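Local atomic coordinates of putative mandelate racemase (Bordetella bronchiseptica, PDB entry 3OZY), a protein that is of unknown function but, as a magnesium-binding member of the enolase superfamily, probably acts on an acid sugar related to m-xylarate. Residues Gly54-Ala59 with Asn255-Asn260; Ala113-Lys118 with Gly283-Leu288; Ala314-Val319 with Ala326-Asp331; Thr339-Tyr344 with Trp367-Ala372. One frame throughout, in Å; residues are numbered along the deposited sequence.

Contact 1. Residues Gly54-Ala59 with Asn255-Asn260; sequences GPYDLA and NLYTRN
With chi1 at -56° in Tyr56 and -66° in Tyr257, each ring leaves its backbone anti to its own carbonyl carbon, and the two side chains reach toward each other from opposite directions. They meet through their phenol oxygens: Tyr56 OH and Tyr257 OH lie 2.8 Å apart in a hydrogen bond for which either hydroxyl could be the donor. Tyr257 OH comes to the edge of the Tyr56 ring, in its plane, and stands 3.4 Å from Tyr56 CE1. Tyr56 OH likewise sits at the edge of the Tyr257 ring, so the rings do not stack. Both tyrosines are buried, and this bond pairs two polar atoms inside the protein. Helix 102-122 lies against both rings, with Val102 and Ala105 touching Tyr56 and Ile104 touching Tyr257. Asn96 of the second subunit also packs on Tyr56. The side chain of Tyr56 is about 11 Å from a bound magnesium ion. The pair joins the loop leading into helix 58-73 of the N-terminal domain to the loop that follows barrel strand 249-252, an interdomain contact in keeping with the enolase superfamily, whose N-terminal domain closes over the C-terminal end of the barrel.

Contact 2. Residues Ala113-Lys118 with Gly283-Leu288; sequences ALWDLK and GITEAL
One face of the Trp115 indole carries Ile284, while its N-H edge meets Thr285. Ile284 CG2 stands 3.6 Å from the centroid of the Trp115 five-membered ring and only 9° off the ring normal, a CH-pi contact over the face. Ile284 CB adds a 3.6 Å approach to Trp115 CD1, and the far end of the same residue, CD1, touches Trp115 CB. At the edge, Trp115 NE1 donates to Thr285 OG1 over 3.0 Å; the bond is nearly straight, 170° at the hydrogen, and OG1 lies in the indole plane. A chi1 of -56° sets Thr285 OG1 beside its own backbone N and within range of the indole. The same oxygen is also hydrogen-bonded to Asp111, one turn before Trp115, so helix 102-122 grips the threonine twice. Leu288 CD1 grazes the six-membered ring, 4.3 Å from Trp115 CZ2. Ile126 and Leu129 of helix 126-129 and Ile81 of helix 81-97 also touch the Trp115 side chain. The short helical axes run almost perpendicular, and a single tryptophan bridges their 11.1 Å separation, docking a helix of the N-terminal domain onto the first turn of a barrel helix, as befits the two-domain enolase fold.

Contact 3. Residues Ala314-Val319 with Ala326-Asp331; sequences ANLHLV and AMFEWD
Leu316 overlaps the ring of Phe328: its CD1 methyl lies 3.8 Å from the ring centroid and 7° off the normal, a CH-pi contact centred on one face. The two side chains cross at about a right angle. The leucine turns its CG anti to the backbone N (chi1 -173°), which carries CD1 over the ring while CB stays 3.6 Å from Phe328 CZ. Val319, one turn later, comes to the ring edge instead, where its CG2 is 3.9 Å from Phe328 CD1. Asn315 adds a more distant touch, CB to Phe328 CE1 at 4.1 Å; its amide is engaged with Thr311, Asp277 and Ala278. Within strand 328-331, Trp330 CE3 lies at the edge of the phenylalanine ring, in its plane. No hydrogen bond crosses this contact: the ring packs against helix 314-319 by apolar contact alone, and all the touching residues are buried. Helix and strand run nearly antiparallel, at 157°, their short axes 9.7 Å apart. This is helix-on-strand packing of the beta/alpha barrel: helix 309-321 leads through a short connection into strand 328-331, which pairs in parallel with strand 139-146, whose Val139 touches both Phe328 and Val319, while Trp301 of strand 300-301 also touches Val319.

Contact 4. Residues Thr339-Tyr344 with Trp367-Ala372; sequences TRLASY and WDFVAA
The ring of Phe369 stands nearly upright against the guanidinium of Arg340, their planes 74° apart and the two side chains crossing at about a right angle. It is the ring that approaches the guanidinium from above: Phe369 CE1 lies over one face of the group, toward its rim, 3.9 Å from Arg340 NE. A bend at chi3 (59°) folds the arginine chain back across the phenylalanine, and nearer the backbone Arg340 CB touches Phe369 CE1 at 3.6 Å. The backbone between Arg340 and Leu341 passes over a face of the ring. Arg340 O is placed 3.5 Å above that plane, 3.6 Å from Phe369 CG, and Leu341 N sits higher over the same ring, both off its centre. Leu341 and Phe369 are again roughly perpendicular, with Leu341 CD1 3.9 Å from Phe369 CD2. That methyl also meets Val370 CG2 at 3.7 Å, joining the two successive helix residues to one leucine. Arg340 is exposed at the outer margin, whereas Leu341, Phe369 and Val370 are buried. His373 stacks on the Phe369 ring. The loop between strands 328-331 and 352-353 thus packs on helix 367-372, with Ile309 of helix 309-321 touching Leu341; Met35 and Leu37 of strand 32-42 touch Leu341 and Val370 respectively, and Thr15 and Leu13 of strand 5-16 touch Phe369 and Val370.

Overall arrangement
Contacts 1 and 2 both tie the N-terminal domain to the barrel, and their segments alternate along the chain. Their centres are 16 Å apart, and a salt bridge links them, Arg259 NH2 to Glu286 OE1 at 2.9 Å. Contact 2 leads on to contact 3 through Leu318, whose CD2 packs 3.7 Å from Ala287 CB. Contact 3 in turn reaches contact 4 where Trp330 CH2 meets Tyr344 CE2 at 3.7 Å. Contacts 1 and 4 do not touch, their centres 24 Å apart. Asp201, Glu227 and Glu254 bind magnesium; Glu254 immediately precedes segment 255-260. The centre of contact 4 lies about 20 Å from the centre of the chain, that of contact 3 about 8 Å.

Contact 1. Residues Gly54-Ala59 with Asn255-Asn260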
# COMPACT_ATOMS: atom_id res chain seq x y z
N GLY A 54 -1.98 5.86 13.02
CA GLY A 54 -0.53 5.86 13.10
C GLY A 54 -0.08 4.54 13.69
O GLY A 54 -0.91 3.74 14.10
N PRO A 55 1.23 4.30 13.75
CA PRO A 55 2.28 5.20 13.28
C PRO A 55 2.43 5.18 11.76
O PRO A 55 2.58 4.13 11.13
CB PRO A 55 3.54 4.65 13.95
CG PRO A 55 3.25 3.19 14.16
CD PRO A 55 1.77 3.10 14.41
N TYR A 56 2.37 6.38 11.19
CA TYR A 56 2.74 6.64 9.80
C TYR A 56 3.44 7.99 9.84
O TYR A 56 3.00 8.89 10.57
CB TYR A 56 1.52 6.80 8.90
CG TYR A 56 0.51 5.67 8.87
CD1 TYR A 56 0.78 4.49 8.18
CD2 TYR A 56 -0.74 5.82 9.44
CE1 TYR A 56 -0.17 3.47 8.11
CE2 TYR A 56 -1.68 4.82 9.38
CZ TYR A 56 -1.40 3.65 8.71
OH TYR A 56 -2.35 2.64 8.64
N ASP A 57 4.49 8.16 9.04
CA ASP A 57 5.22 9.43 9.02
C ASP A 57 4.28 10.62 8.85
O ASP A 57 3.44 10.64 7.94
CB ASP A 57 6.26 9.44 7.91
CG ASP A 57 7.09 10.69 7.93
OD1 ASP A 57 8.06 10.73 8.71
OD2 ASP A 57 6.76 11.64 7.18
N LEU A 58 4.42 11.62 9.71
CA LEU A 58 3.47 12.72 9.73
C LEU A 58 3.57 13.61 8.49
O LEU A 58 2.55 14.13 8.04
CB LEU A 58 3.62 13.57 11.00
CG LEU A 58 3.30 12.89 12.32
CD1 LEU A 58 3.31 13.93 13.44
CD2 LEU A 58 1.95 12.18 12.28
N ALA A 59 4.78 13.79 7.95
CA ALA A 59 4.93 14.60 6.74
C ALA A 59 4.32 13.88 5.54
O ALA A 59 3.67 14.51 4.70
CB ALA A 59 6.39 14.93 6.49
N ASN A 255 -3.37 -3.90 9.64
CA ASN A 255 -2.41 -3.64 8.57
C ASN A 255 -2.87 -4.14 7.20
O ASN A 255 -2.08 -4.20 6.26
CB ASN A 255 -1.03 -4.16 8.97
CG ASN A 255 -0.40 -3.31 10.05
OD1 ASN A 255 -0.31 -2.09 9.91
ND2 ASN A 255 0.00 -3.94 11.15
N LEU A 256 -4.16 -4.46 7.11
CA LEU A 256 -4.81 -4.81 5.85
C LEU A 256 -5.73 -3.67 5.46
O LEU A 256 -6.33 -3.03 6.32
CB LEU A 256 -5.62 -6.09 6.01
CG LEU A 256 -4.81 -7.34 6.31
CD1 LEU A 256 -5.76 -8.47 6.69
CD2 LEU A 256 -3.97 -7.72 5.10
N TYR A 257 -5.85 -3.41 4.17
CA TYR A 257 -6.51 -2.21 3.68
C TYR A 257 -7.64 -2.51 2.70
O TYR A 257 -7.47 -3.30 1.76
CB TYR A 257 -5.49 -1.29 3.00
CG TYR A 257 -4.47 -0.76 3.98
CD1 TYR A 257 -4.68 0.46 4.64
CD2 TYR A 257 -3.29 -1.46 4.26
CE1 TYR A 257 -3.76 0.95 5.54
CE2 TYR A 257 -2.36 -0.97 5.17
CZ TYR A 257 -2.60 0.24 5.81
OH TYR A 257 -1.71 0.76 6.72
N THR A 258 -8.77 -1.83 2.91
CA THR A 258 -9.99 -1.94 2.09
C THR A 258 -10.69 -3.28 2.25
O THR A 258 -10.11 -4.27 2.72
CB THR A 258 -9.79 -1.67 0.57
OG1 THR A 258 -9.31 -2.85 -0.08
CG2 THR A 258 -8.87 -0.48 0.32
N ARG A 259 -11.94 -3.32 1.81
CA ARG A 259 -12.70 -4.55 1.84
C ARG A 259 -12.07 -5.64 0.97
O ARG A 259 -12.33 -6.82 1.17
CB ARG A 259 -14.14 -4.30 1.40
CG ARG A 259 -14.30 -4.06 -0.09
CD ARG A 259 -15.70 -3.56 -0.38
NE ARG A 259 -15.87 -2.17 0.03
CZ ARG A 259 -17.03 -1.51 -0.00
NH1 ARG A 259 -18.14 -2.13 -0.40
NH2 ARG A 259 -17.08 -0.25 0.37
N ASN A 260 -11.24 -5.24 0.01
CA ASN A 260 -10.62 -6.22 -0.88
C ASN A 260 -9.68 -7.17 -0.15
O ASN A 260 -9.62 -8.36 -0.45
CB ASN A 260 -9.85 -5.50 -2.00
CG ASN A 260 -10.72 -4.54 -2.75
OD1 ASN A 260 -10.51 -3.32 -2.73
ND2 ASN A 260 -11.72 -5.07 -3.42

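Contact 2. Residues Ala113-Lys118 with Gly283-Leu288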
# COMPACT_ATOMS: atom_id res chain seq x y z
N ALA A 113 -13.51 12.73 8.82
CA ALA A 113 -13.83 14.16 8.93
C ALA A 113 -15.13 14.50 8.19
O ALA A 113 -15.92 15.31 8.67
CB ALA A 113 -12.67 15.02 8.45
N LEU A 114 -15.36 13.87 7.04
CA LEU A 114 -16.59 14.12 6.30
C LEU A 114 -17.81 13.62 7.08
O LEU A 114 -18.85 14.25 7.08
CB LEU A 114 -16.54 13.49 4.91
CG LEU A 114 -15.53 14.12 3.95
CD1 LEU A 114 -15.49 13.36 2.64
CD2 LEU A 114 -15.87 15.59 3.70
N TRP A 115 -17.67 12.47 7.75
CA TRP A 115 -18.76 11.96 8.57
C TRP A 115 -19.00 12.84 9.80
O TRP A 115 -20.15 13.07 10.20
CB TRP A 115 -18.51 10.50 8.98
CG TRP A 115 -18.91 9.51 7.93
CD1 TRP A 115 -18.11 8.89 7.01
CD2 TRP A 115 -20.24 9.04 7.68
NE1 TRP A 115 -18.86 8.05 6.20
CE2 TRP A 115 -20.16 8.12 6.61
CE3 TRP A 115 -21.48 9.29 8.27
CZ2 TRP A 115 -21.29 7.46 6.11
CZ3 TRP A 115 -22.60 8.63 7.78
CH2 TRP A 115 -22.49 7.73 6.71
N ASP A 116 -17.93 13.34 10.40
CA ASP A 116 -18.05 14.25 11.52
C ASP A 116 -18.78 15.51 11.06
O ASP A 116 -19.71 15.99 11.72
CB ASP A 116 -16.66 14.58 12.09
CG ASP A 116 -16.72 15.51 13.28
OD1 ASP A 116 -17.47 15.23 14.24
OD2 ASP A 116 -15.98 16.52 13.28
N LEU A 117 -18.38 16.02 9.90
CA LEU A 117 -18.99 17.21 9.32
C LEU A 117 -20.48 16.98 9.08
O LEU A 117 -21.32 17.80 9.45
CB LEU A 117 -18.26 17.57 8.02
CG LEU A 117 -18.46 18.97 7.42
CD1 LEU A 117 -17.34 19.25 6.43
CD2 LEU A 117 -19.81 19.13 6.74
N LYS A 118 -20.81 15.83 8.49
CA LYS A 118 -22.20 15.49 8.23
C LYS A 118 -23.03 15.44 9.52
O LYS A 118 -24.13 16.02 9.59
CB LYS A 118 -22.29 14.15 7.47
CG LYS A 118 -23.71 13.69 7.17
CD LYS A 118 -23.69 12.41 6.31
CE LYS A 118 -23.33 12.68 4.85
NZ LYS A 118 -24.52 13.13 4.05
N GLY A 283 -11.82 4.35 5.99
CA GLY A 283 -12.75 5.34 6.52
C GLY A 283 -13.92 4.69 7.24
O GLY A 283 -14.02 3.46 7.28
N ILE A 284 -14.79 5.50 7.83
CA ILE A 284 -16.07 5.00 8.29
C ILE A 284 -16.83 4.35 7.11
O ILE A 284 -17.41 3.28 7.26
CB ILE A 284 -16.88 6.14 8.94
CG1 ILE A 284 -16.33 6.41 10.34
CG2 ILE A 284 -18.36 5.80 8.97
CD1 ILE A 284 -16.91 7.66 11.02
N THR A 285 -16.79 4.99 5.95
CA THR A 285 -17.47 4.45 4.77
C THR A 285 -17.03 3.02 4.47
O THR A 285 -17.85 2.12 4.23
CB THR A 285 -17.22 5.35 3.56
OG1 THR A 285 -17.63 6.69 3.88
CG2 THR A 285 -17.98 4.86 2.33
N GLU A 286 -15.73 2.79 4.52
CA GLU A 286 -15.18 1.48 4.19
C GLU A 286 -15.37 0.47 5.33
O GLU A 286 -15.70 -0.70 5.09
CB GLU A 286 -13.72 1.61 3.78
CG GLU A 286 -13.12 0.35 3.15
CD GLU A 286 -13.68 0.04 1.77
OE1 GLU A 286 -14.53 0.80 1.25
OE2 GLU A 286 -13.26 -0.99 1.20
N ALA A 287 -15.18 0.90 6.57
CA ALA A 287 -15.39 0.00 7.71
C ALA A 287 -16.83 -0.50 7.77
O ALA A 287 -17.07 -1.65 8.14
CB ALA A 287 -15.00 0.68 9.02
N LEU A 288 -17.79 0.36 7.42
CA LEU A 288 -19.19 -0.06 7.37
C LEU A 288 -19.37 -1.25 6.44
O LEU A 288 -20.08 -2.22 6.77
CB LEU A 288 -20.09 1.08 6.90
CG LEU A 288 -20.36 2.18 7.92
CD1 LEU A 288 -21.05 3.34 7.22
CD2 LEU A 288 -21.22 1.64 9.06

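Contact 3. Residues Ala314-Val319 with Ala326-Asp331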
# COMPACT_ATOMS: atom_id res chain seq x y z
N ALA A 314 -14.28 7.27 16.40
CA ALA A 314 -14.83 6.95 15.08
C ALA A 314 -15.26 5.49 15.04
O ALA A 314 -16.37 5.17 14.60
CB ALA A 314 -13.81 7.24 13.98
N ASN A 315 -14.38 4.60 15.48
CA ASN A 315 -14.74 3.18 15.53
C ASN A 315 -15.88 2.90 16.51
O ASN A 315 -16.73 2.05 16.24
CB ASN A 315 -13.52 2.31 15.86
CG ASN A 315 -12.59 2.18 14.69
OD1 ASN A 315 -12.91 1.53 13.70
ND2 ASN A 315 -11.42 2.82 14.78
N LEU A 316 -15.91 3.60 17.64
CA LEU A 316 -16.92 3.32 18.65
C LEU A 316 -18.34 3.61 18.15
O LEU A 316 -19.27 2.89 18.50
CB LEU A 316 -16.61 4.10 19.93
CG LEU A 316 -17.50 3.76 21.12
CD1 LEU A 316 -17.54 2.25 21.36
CD2 LEU A 316 -16.99 4.51 22.34
N HIS A 317 -18.51 4.67 17.37
CA HIS A 317 -19.82 4.93 16.78
C HIS A 317 -20.29 3.73 15.97
O HIS A 317 -21.45 3.30 16.06
CB HIS A 317 -19.80 6.18 15.90
CG HIS A 317 -19.84 7.46 16.67
ND1 HIS A 317 -21.03 8.03 17.08
CD2 HIS A 317 -18.86 8.26 17.14
CE1 HIS A 317 -20.77 9.14 17.76
NE2 HIS A 317 -19.46 9.30 17.81
N LEU A 318 -19.38 3.17 15.17
CA LEU A 318 -19.74 2.04 14.33
C LEU A 318 -19.98 0.78 15.15
O LEU A 318 -20.94 0.05 14.91
CB LEU A 318 -18.65 1.76 13.29
CG LEU A 318 -18.71 2.64 12.05
CD1 LEU A 318 -18.59 4.13 12.38
CD2 LEU A 318 -17.64 2.22 11.06
N VAL A 319 -19.11 0.53 16.13
CA VAL A 319 -19.25 -0.65 16.97
C VAL A 319 -20.56 -0.61 17.75
O VAL A 319 -21.26 -1.62 17.86
CB VAL A 319 -18.03 -0.80 17.90
CG1 VAL A 319 -18.29 -1.84 18.99
CG2 VAL A 319 -16.81 -1.15 17.06
N ALA A 326 -19.30 -7.34 21.02
CA ALA A 326 -18.37 -6.25 21.33
C ALA A 326 -17.08 -6.74 21.97
O ALA A 326 -17.11 -7.52 22.92
CB ALA A 326 -19.05 -5.24 22.25
N MET A 327 -15.95 -6.29 21.44
CA MET A 327 -14.65 -6.54 22.05
C MET A 327 -13.81 -5.34 21.64
O MET A 327 -12.97 -5.41 20.74
CB MET A 327 -14.06 -7.86 21.56
CG MET A 327 -12.75 -8.28 22.26
SD MET A 327 -12.83 -8.31 24.06
CE MET A 327 -13.81 -9.79 24.31
N PHE A 328 -14.09 -4.22 22.30
CA PHE A 328 -13.70 -2.91 21.79
C PHE A 328 -12.36 -2.45 22.33
O PHE A 328 -12.19 -2.28 23.54
CB PHE A 328 -14.76 -1.86 22.13
CG PHE A 328 -14.46 -0.52 21.53
CD1 PHE A 328 -14.66 -0.32 20.17
CD2 PHE A 328 -13.93 0.51 22.28
CE1 PHE A 328 -14.36 0.88 19.58
CE2 PHE A 328 -13.63 1.72 21.69
CZ PHE A 328 -13.84 1.91 20.34
N GLU A 329 -11.40 -2.25 21.43
CA GLU A 329 -10.03 -1.91 21.83
C GLU A 329 -9.93 -0.53 22.48
O GLU A 329 -10.35 0.48 21.90
CB GLU A 329 -9.09 -1.99 20.62
CG GLU A 329 -7.65 -1.70 20.99
CD GLU A 329 -6.67 -2.02 19.88
OE1 GLU A 329 -7.00 -1.85 18.68
OE2 GLU A 329 -5.53 -2.43 20.20
N TRP A 330 -9.36 -0.49 23.68
CA TRP A 330 -9.13 0.78 24.38
C TRP A 330 -7.69 0.89 24.86
O TRP A 330 -7.27 0.21 25.80
CB TRP A 330 -10.10 0.96 25.56
CG TRP A 330 -10.11 2.40 26.00
CD1 TRP A 330 -9.14 3.04 26.72
CD2 TRP A 330 -11.11 3.38 25.69
NE1 TRP A 330 -9.48 4.37 26.87
CE2 TRP A 330 -10.69 4.60 26.26
CE3 TRP A 330 -12.33 3.35 25.00
CZ2 TRP A 330 -11.43 5.77 26.16
CZ3 TRP A 330 -13.07 4.51 24.91
CH2 TRP A 330 -12.62 5.71 25.48
N ASP A 331 -6.93 1.77 24.21
CA ASP A 331 -5.53 2.05 24.53
C ASP A 331 -5.39 2.53 25.97
O ASP A 331 -5.90 3.61 26.32
CB ASP A 331 -5.06 3.16 23.57
CG ASP A 331 -3.60 3.57 23.73
OD1 ASP A 331 -2.90 3.15 24.67
OD2 ASP A 331 -3.15 4.36 22.86

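Contact 4. Residues Thr339-Tyr344 with Trp367-Ala372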
# COMPACT_ATOMS: atom_id res chain seq x y z
N THR A 339 -6.23 11.48 26.27
CA THR A 339 -6.73 12.14 27.48
C THR A 339 -6.95 13.64 27.33
O THR A 339 -7.87 14.18 27.92
CB THR A 339 -5.76 11.93 28.67
OG1 THR A 339 -4.46 12.44 28.32
CG2 THR A 339 -5.64 10.46 29.04
N ARG A 340 -6.11 14.30 26.55
CA ARG A 340 -6.08 15.76 26.55
C ARG A 340 -6.49 16.43 25.23
O ARG A 340 -6.63 17.66 25.17
CB ARG A 340 -4.70 16.26 26.99
CG ARG A 340 -4.41 15.99 28.46
CD ARG A 340 -2.93 16.17 28.79
NE ARG A 340 -2.46 17.52 28.49
CZ ARG A 340 -1.18 17.87 28.45
NH1 ARG A 340 -0.23 16.97 28.69
NH2 ARG A 340 -0.84 19.12 28.17
N LEU A 341 -6.68 15.64 24.19
CA LEU A 341 -7.05 16.20 22.89
C LEU A 341 -8.51 16.62 22.85
O LEU A 341 -8.85 17.65 22.25
CB LEU A 341 -6.77 15.19 21.78
CG LEU A 341 -7.17 15.64 20.37
CD1 LEU A 341 -6.41 16.89 19.96
CD2 LEU A 341 -6.93 14.51 19.38
N ALA A 342 -9.38 15.83 23.48
CA ALA A 342 -10.81 16.07 23.39
C ALA A 342 -11.54 15.82 24.70
O ALA A 342 -11.00 15.22 25.62
CB ALA A 342 -11.42 15.20 22.29
N SER A 343 -12.78 16.28 24.76
CA SER A 343 -13.60 16.22 25.96
C SER A 343 -14.13 14.82 26.29
O SER A 343 -14.68 14.61 27.36
CB SER A 343 -14.77 17.20 25.83
OG SER A 343 -15.50 16.96 24.64
N TYR A 344 -13.97 13.89 25.36
CA TYR A 344 -14.46 12.52 25.56
C TYR A 344 -13.40 11.64 26.23
O TYR A 344 -12.30 11.50 25.71
CB TYR A 344 -14.91 11.91 24.24
CG TYR A 344 -15.36 10.47 24.36
CD1 TYR A 344 -16.53 10.14 25.02
CD2 TYR A 344 -14.60 9.45 23.82
CE1 TYR A 344 -16.94 8.82 25.14
CE2 TYR A 344 -15.00 8.13 23.93
CZ TYR A 344 -16.17 7.82 24.59
OH TYR A 344 -16.56 6.51 24.69
N TRP A 367 -8.46 23.08 21.13
CA TRP A 367 -7.59 23.67 20.13
C TRP A 367 -6.35 24.33 20.73
O TRP A 367 -5.34 24.50 20.04
CB TRP A 367 -8.38 24.63 19.23
CG TRP A 367 -9.35 23.90 18.34
CD1 TRP A 367 -10.69 23.75 18.54
CD2 TRP A 367 -9.05 23.20 17.12
NE1 TRP A 367 -11.25 23.00 17.52
CE2 TRP A 367 -10.26 22.65 16.64
CE3 TRP A 367 -7.87 22.97 16.40
CZ2 TRP A 367 -10.32 21.91 15.46
CZ3 TRP A 367 -7.94 22.24 15.23
CH2 TRP A 367 -9.16 21.72 14.77
N ASP A 368 -6.40 24.66 22.01
CA ASP A 368 -5.21 25.15 22.69
C ASP A 368 -4.19 24.01 22.82
O ASP A 368 -3.00 24.20 22.60
CB ASP A 368 -5.55 25.74 24.06
CG ASP A 368 -6.40 26.99 23.96
OD1 ASP A 368 -6.28 27.72 22.96
OD2 ASP A 368 -7.19 27.25 24.89
N PHE A 369 -4.68 22.82 23.18
CA PHE A 369 -3.81 21.65 23.23
C PHE A 369 -3.20 21.39 21.85
O PHE A 369 -1.99 21.18 21.73
CB PHE A 369 -4.58 20.42 23.73
CG PHE A 369 -3.79 19.15 23.64
CD1 PHE A 369 -3.00 18.73 24.70
CD2 PHE A 369 -3.83 18.38 22.49
CE1 PHE A 369 -2.27 17.56 24.61
CE2 PHE A 369 -3.09 17.21 22.39
CZ PHE A 369 -2.32 16.80 23.45
N VAL A 370 -4.02 21.44 20.80
CA VAL A 370 -3.53 21.25 19.44
C VAL A 370 -2.40 22.23 19.12
O VAL A 370 -1.33 21.83 18.66
CB VAL A 370 -4.68 21.40 18.41
CG1 VAL A 370 -4.13 21.39 16.98
CG2 VAL A 370 -5.71 20.29 18.60
N ALA A 371 -2.65 23.51 19.38
CA ALA A 371 -1.66 24.54 19.07
C ALA A 371 -0.34 24.32 19.82
O ALA A 371 0.73 24.64 19.31
CB ALA A 371 -2.23 25.92 19.36
N ALA A 372 -0.43 23.77 21.03
CA ALA A 372 0.76 23.58 21.87
C ALA A 372 1.54 22.30 21.58
O ALA A 372 2.59 22.07 22.18
CB ALA A 372 0.38 23.64 23.35